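Local structure of galectin (Xenopus laevis, 3WUD) at residues Lys39-Val45 and Phe111-Leu117. The protein binds lactose as a proto-type galectin, and probably other beta-galactosides and laminin. Residues are numbered along the deposited sequence; the frame is centred on the assembly and turned at random.
Sequences KDSSNYV and FPIRMPL
Val45 holds CG1 opposite its backbone N (chi1 -174°) and CG2 opposite its carbonyl carbon, and this fork divides its packing: CG1 lies 3.6 Å from Ile113 CG1, while CG2 rests 3.8 Å from Leu117 CD2, with Met115 SD 4.1 Å away on another side of this methyl. Met115 takes the chi1 rotamer in which CG sits between N and C (66°), then bends at chi3, bringing its CE methyl 3.3 Å from Tyr44 O. Lys39 runs past this thioether in the opposite sense. Its aliphatic stem packs on Met115 and Leu117, CG touching Leu117 CD1 at 3.7 Å, and NZ donates to Pro116 O (2.7 Å) at a C=O...N angle of 157°. Val45 O approaches the edge of the Phe111 ring near CE2. A water bridges the strands there, donating to Val45 O (2.7 Å) and Pro112 O. Within 39-45, Asp40 OD1 accepts from Ser42 N, an Asx turn, and from Asn43 ND2, which also hydrogen-bonds Glu68 OE2; these bonds probably help hold the type I turn Asp40-Asn43. The contact joins the two sheets of the galectin beta-sandwich, strand 43-51 of the six-stranded, sugar-binding sheet with strand 108-112 and the loop after it.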
loop_
_atom_site.group_PDB
_atom_site.type_symbol
_atom_site.label_atom_id
_atom_site.label_comp_id
_atom_site.label_asym_id
_atom_site.label_seq_id
_atom_site.Cartn_x
_atom_site.Cartn_y
_atom_site.Cartn_z
ATOM N N LYS A 39 -12.924 -6.198 3.328
ATOM C CA LYS A 39 -12.935 -5.862 4.776
ATOM C C LYS A 39 -11.880 -6.587 5.582
ATOM O O LYS A 39 -11.342 -6.077 6.628
ATOM C CB LYS A 39 -14.369 -6.095 5.351
ATOM C CG LYS A 39 -15.500 -5.375 4.609
ATOM C CD LYS A 39 -16.859 -5.608 5.287
ATOM C CE LYS A 39 -17.388 -7.029 5.238
ATOM N NZ LYS A 39 -18.764 -6.973 5.800
ATOM N N ASP A 40 -11.493 -7.781 5.084
ATOM C CA ASP A 40 -10.422 -8.578 5.600
ATOM C C ASP A 40 -10.164 -9.765 4.635
ATOM O O ASP A 40 -10.836 -9.880 3.624
ATOM C CB ASP A 40 -10.765 -9.110 7.037
ATOM C CG ASP A 40 -12.085 -9.811 7.089
ATOM O OD1 ASP A 40 -12.304 -10.670 6.247
ATOM O OD2 ASP A 40 -12.965 -9.445 7.922
ATOM N N SER A 41 -9.214 -10.649 4.989
ATOM C CA SER A 41 -8.797 -11.758 4.154
ATOM C C SER A 41 -9.924 -12.765 3.905
ATOM O O SER A 41 -9.845 -13.516 2.980
ATOM C CB SER A 41 -7.529 -12.442 4.739
ATOM O OG SER A 41 -7.794 -13.125 5.929
ATOM N N SER A 42 -11.012 -12.702 4.673
ATOM C CA SER A 42 -12.137 -13.599 4.500
ATOM C C SER A 42 -13.324 -12.996 3.794
ATOM O O SER A 42 -14.264 -13.701 3.451
ATOM C CB SER A 42 -12.606 -14.185 5.893
ATOM O OG SER A 42 -11.563 -15.032 6.394
ATOM N N ASN A 43 -13.278 -11.686 3.515
ATOM C CA ASN A 43 -14.410 -10.924 3.049
ATOM C C ASN A 43 -13.978 -9.919 1.945
ATOM O O ASN A 43 -13.429 -8.852 2.179
ATOM C CB ASN A 43 -15.048 -10.188 4.218
ATOM C CG ASN A 43 -15.764 -11.148 5.195
ATOM O OD1 ASN A 43 -16.781 -11.674 4.874
ATOM N ND2 ASN A 43 -15.132 -11.465 6.280
ATOM N N TYR A 44 -14.185 -10.351 0.712
ATOM C CA TYR A 44 -13.827 -9.568 -0.473
ATOM C C TYR A 44 -15.129 -9.092 -1.053
ATOM O O TYR A 44 -15.967 -9.859 -1.542
ATOM C CB TYR A 44 -13.047 -10.368 -1.520
ATOM C CG TYR A 44 -11.828 -11.124 -1.092
ATOM C CD1 TYR A 44 -10.989 -10.760 -0.014
ATOM C CD2 TYR A 44 -11.412 -12.223 -1.846
ATOM C CE1 TYR A 44 -9.831 -11.485 0.312
ATOM C CE2 TYR A 44 -10.247 -12.951 -1.533
ATOM C CZ TYR A 44 -9.465 -12.582 -0.483
ATOM O OH TYR A 44 -8.365 -13.366 -0.254
ATOM N N VAL A 45 -15.293 -7.766 -1.047
ATOM C CA VAL A 45 -16.307 -7.126 -1.841
ATOM C C VAL A 45 -16.085 -7.363 -3.346
ATOM O O VAL A 45 -17.022 -7.580 -4.069
ATOM C CB VAL A 45 -16.399 -5.591 -1.521
ATOM C CG1 VAL A 45 -17.567 -5.021 -2.262
ATOM C CG2 VAL A 45 -16.636 -5.347 -0.014
ATOM N N PHE A 111 -19.595 -3.921 -10.676
ATOM C CA PHE A 111 -19.720 -5.158 -9.924
ATOM C C PHE A 111 -20.547 -4.905 -8.671
ATOM O O PHE A 111 -20.240 -4.039 -7.902
ATOM C CB PHE A 111 -18.322 -5.735 -9.559
ATOM C CG PHE A 111 -18.381 -7.121 -8.951
ATOM C CD1 PHE A 111 -18.568 -8.249 -9.747
ATOM C CD2 PHE A 111 -18.218 -7.292 -7.577
ATOM C CE1 PHE A 111 -18.637 -9.508 -9.180
ATOM C CE2 PHE A 111 -18.333 -8.564 -6.992
ATOM C CZ PHE A 111 -18.529 -9.665 -7.809
ATOM N N PRO A 112 -21.587 -5.695 -8.451
ATOM C CA PRO A 112 -22.453 -5.394 -7.350
ATOM C C PRO A 112 -21.833 -5.630 -5.976
ATOM O O PRO A 112 -21.017 -6.528 -5.775
ATOM C CB PRO A 112 -23.631 -6.323 -7.604
ATOM C CG PRO A 112 -23.083 -7.476 -8.303
ATOM C CD PRO A 112 -21.994 -6.914 -9.159
ATOM N N ILE A 113 -22.241 -4.831 -4.989
ATOM C CA ILE A 113 -21.784 -5.017 -3.617
ATOM C C ILE A 113 -22.912 -5.764 -2.890
ATOM O O ILE A 113 -24.047 -5.259 -2.846
ATOM C CB ILE A 113 -21.501 -3.705 -2.851
ATOM C CG1 ILE A 113 -20.280 -2.929 -3.383
ATOM C CG2 ILE A 113 -21.248 -4.046 -1.395
ATOM C CD1 ILE A 113 -20.144 -1.549 -2.751
ATOM N N ARG A 114 -22.544 -6.911 -2.325
ATOM C CA ARG A 114 -23.421 -8.020 -1.954
ATOM C C ARG A 114 -23.426 -8.235 -0.462
ATOM O O ARG A 114 -23.975 -9.242 0.063
ATOM C CB ARG A 114 -22.809 -9.302 -2.573
ATOM C CG ARG A 114 -22.869 -9.299 -4.095
ATOM C CD ARG A 114 -22.097 -10.488 -4.689
ATOM N NE ARG A 114 -22.501 -10.706 -6.042
ATOM C CZ ARG A 114 -21.849 -11.514 -6.905
ATOM N NH1 ARG A 114 -20.762 -12.175 -6.537
ATOM N NH2 ARG A 114 -22.333 -11.678 -8.107
ATOM N N MET A 115 -22.740 -7.349 0.224
ATOM C CA MET A 115 -22.441 -7.579 1.629
ATOM C C MET A 115 -22.454 -6.232 2.331
ATOM O O MET A 115 -22.351 -5.202 1.657
ATOM C CB MET A 115 -21.124 -8.312 1.847
ATOM C CG MET A 115 -19.818 -7.583 1.463
ATOM S SD MET A 115 -18.351 -8.599 1.797
ATOM C CE MET A 115 -18.567 -9.754 0.449
ATOM N N PRO A 116 -22.638 -6.260 3.673
ATOM C CA PRO A 116 -22.633 -5.043 4.423
ATOM C C PRO A 116 -21.273 -4.421 4.397
ATOM O O PRO A 116 -20.268 -5.119 4.606
ATOM C CB PRO A 116 -22.973 -5.470 5.861
ATOM C CG PRO A 116 -23.339 -6.903 5.799
ATOM C CD PRO A 116 -22.787 -7.448 4.525
ATOM N N LEU A 117 -21.245 -3.099 4.201
ATOM C CA LEU A 117 -20.008 -2.369 4.000
ATOM C C LEU A 117 -20.153 -0.895 4.377
ATOM O O LEU A 117 -21.031 -0.199 3.853
ATOM C CB LEU A 117 -19.578 -2.506 2.500
ATOM C CG LEU A 117 -18.273 -1.906 2.052
ATOM C CD1 LEU A 117 -17.078 -2.612 2.685
ATOM C CD2 LEU A 117 -18.112 -1.917 0.543
HETATM O O HOH W 1 -19.664 -7.793 -3.584
#